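Local coordinates for protein C-type lectin domain family 4, member a4 (Mus musculus, PDB 3VYK) that acts as a cell-surface C-type lectin of dendritic cells that binds bisected N-glycans through a calcium site, probably serving as an inhibitory pattern recognition receptor, at residues A[59-64]-A[122-127]. Numbering follows the deposited sequence.
Sequences AGYFIG and NSVCQV
Tyr61 and Phe62 lie beside Asn122 and Ser123 in a short parallel pairing. Strand 61-63 runs at 43° to strand 122-127, and the two soon part: Cys125 to Val127 make no contact with 59-64. Phe62 spans the pairing with both its backbone polar groups. Its N donates to Asn122 O (2.9 Å), and its O accepts a weak, longer bond from Val124 N (3.3 Å). Tyr61 CA approaches the same Asn122 O at 3.3 Å, so that carbonyl oxygen takes one hydrogen bond and one weaker CH...O contact.

Tyr61 and Asn122 put their side chains on one face of the sheet. With CG anti to the carbonyl carbon (chi1 -60°), the Tyr61 ring lies beside its own backbone N and crosses the Asn122 side chain at a slant, CD1 3.6 Å from Asn122 CB. Ser123 O sits at the ring's edge, near its plane, 3.7 Å from Tyr61 CD1. Val124 CG2 packs against Tyr61 CB at 4.1 Å. The Tyr61 hydroxyl is hydrogen-bonded elsewhere, to Asn56 N and Asn19 ND2. Phe62 and Ser123 occupy the other face, meeting CB to CB at 4.0 Å. The Phe62 ring goes on to edge-to-face contacts with Trp25 and His121.

Further along strand 121-128, Cys125 is disulfide-bonded to Cys32 in helix 25-34. Strand 61-67 also pairs antiparallel with strand 100-106, which pairs with 109-115, the strand carrying calcium ligands Asn113 and Asp114. Within one mixed sheet, the parallel pairing thus links the C-terminal strand to those leading to the calcium and glycan site, as in the C-type lectin fold of this receptor domain.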
loop_
_atom_site.group_PDB
_atom_site.type_symbol
_atom_site.label_atom_id
_atom_site.label_comp_id
_atom_site.label_asym_id
_atom_site.label_seq_id
_atom_site.Cartn_x
_atom_site.Cartn_y
_atom_site.Cartn_z
ATOM N N ALA A 59 9.884 -6.767 5.611
ATOM C CA ALA A 59 9.114 -6.936 4.378
ATOM C C ALA A 59 8.653 -5.619 3.761
ATOM O O ALA A 59 8.532 -4.603 4.442
ATOM C CB ALA A 59 7.917 -7.847 4.617
ATOM N N GLY A 60 8.387 -5.660 2.458
ATOM C CA GLY A 60 7.795 -4.527 1.734
ATOM C C GLY A 60 6.380 -4.846 1.303
ATOM O O GLY A 60 6.063 -5.987 0.953
ATOM N N TYR A 61 5.519 -3.829 1.303
ATOM C CA TYR A 61 4.097 -4.055 1.079
ATOM C C TYR A 61 3.543 -3.127 0.013
ATOM O O TYR A 61 3.564 -1.902 0.177
ATOM C CB TYR A 61 3.316 -3.851 2.392
ATOM C CG TYR A 61 3.750 -4.781 3.508
ATOM C CD1 TYR A 61 3.024 -5.930 3.783
ATOM C CD2 TYR A 61 4.881 -4.500 4.287
ATOM C CE1 TYR A 61 3.417 -6.796 4.802
ATOM C CE2 TYR A 61 5.284 -5.359 5.307
ATOM C CZ TYR A 61 4.536 -6.501 5.555
ATOM O OH TYR A 61 4.903 -7.375 6.564
ATOM N N PHE A 62 3.029 -3.700 -1.073
ATOM C CA PHE A 62 2.374 -2.910 -2.109
ATOM C C PHE A 62 1.153 -2.199 -1.551
ATOM O O PHE A 62 0.385 -2.775 -0.753
ATOM C CB PHE A 62 1.926 -3.787 -3.284
ATOM C CG PHE A 62 3.004 -4.062 -4.291
ATOM C CD1 PHE A 62 3.664 -3.015 -4.935
ATOM C CD2 PHE A 62 3.323 -5.369 -4.630
ATOM C CE1 PHE A 62 4.660 -3.257 -5.877
ATOM C CE2 PHE A 62 4.309 -5.618 -5.576
ATOM C CZ PHE A 62 4.975 -4.570 -6.199
ATOM N N ILE A 63 0.989 -0.955 -1.991
ATOM C CA ILE A 63 -0.238 -0.191 -1.743
ATOM C C ILE A 63 -0.895 0.148 -3.071
ATOM O O ILE A 63 -0.325 -0.123 -4.132
ATOM C CB ILE A 63 0.036 1.067 -0.888
ATOM C CG1 ILE A 63 0.876 2.095 -1.659
ATOM C CG2 ILE A 63 0.689 0.656 0.424
ATOM C CD1 ILE A 63 1.107 3.416 -0.930
ATOM N N GLY A 64 -2.084 0.735 -3.032
ATOM C CA GLY A 64 -2.850 0.993 -4.247
ATOM C C GLY A 64 -2.548 2.307 -4.946
ATOM O O GLY A 64 -3.469 2.972 -5.414
ATOM N N ASN A 122 5.045 -8.427 -0.523
ATOM C CA ASN A 122 3.819 -8.563 0.248
ATOM C C ASN A 122 2.899 -7.381 -0.058
ATOM O O ASN A 122 3.229 -6.544 -0.893
ATOM C CB ASN A 122 4.181 -8.687 1.718
ATOM C CG ASN A 122 5.028 -9.919 1.976
ATOM O OD1 ASN A 122 4.533 -11.046 1.897
ATOM N ND2 ASN A 122 6.316 -9.716 2.191
ATOM N N SER A 123 1.733 -7.326 0.568
ATOM C CA SER A 123 0.776 -6.272 0.234
ATOM C C SER A 123 -0.221 -6.104 1.363
ATOM O O SER A 123 -0.256 -6.915 2.296
ATOM C CB SER A 123 0.064 -6.577 -1.096
ATOM O OG SER A 123 -0.599 -7.827 -1.067
ATOM N N VAL A 124 -1.003 -5.027 1.285
ATOM C CA VAL A 124 -2.095 -4.774 2.232
ATOM C C VAL A 124 -3.397 -4.562 1.462
ATOM O O VAL A 124 -3.455 -3.720 0.560
ATOM C CB VAL A 124 -1.809 -3.532 3.109
ATOM C CG1 VAL A 124 -2.952 -3.308 4.100
ATOM C CG2 VAL A 124 -0.495 -3.691 3.864
ATOM N N CYS A 125 -4.428 -5.339 1.801
ATOM C CA CYS A 125 -5.753 -5.200 1.200
ATOM C C CYS A 125 -6.664 -4.452 2.141
ATOM O O CYS A 125 -6.468 -4.460 3.358
ATOM C CB CYS A 125 -6.401 -6.557 0.911
ATOM S SG CYS A 125 -5.448 -7.679 -0.129
ATOM N N GLN A 126 -7.671 -3.822 1.555
ATOM C CA GLN A 126 -8.597 -2.997 2.303
ATOM C C GLN A 126 -10.001 -3.137 1.744
ATOM O O GLN A 126 -10.189 -3.204 0.533
ATOM C CB GLN A 126 -8.121 -1.557 2.229
ATOM C CG GLN A 126 -9.097 -0.524 2.740
ATOM C CD GLN A 126 -8.609 0.864 2.442
ATOM O OE1 GLN A 126 -8.102 1.123 1.365
ATOM N NE2 GLN A 126 -8.754 1.766 3.407
ATOM N N VAL A 127 -10.986 -3.182 2.639
ATOM C CA VAL A 127 -12.388 -3.204 2.237
ATOM C C VAL A 127 -13.208 -2.424 3.262
ATOM O O VAL A 127 -12.857 -2.394 4.436
ATOM C CB VAL A 127 -12.906 -4.659 2.079
ATOM C CG1 VAL A 127 -12.884 -5.415 3.404
ATOM C CG2 VAL A 127 -14.298 -4.678 1.450
#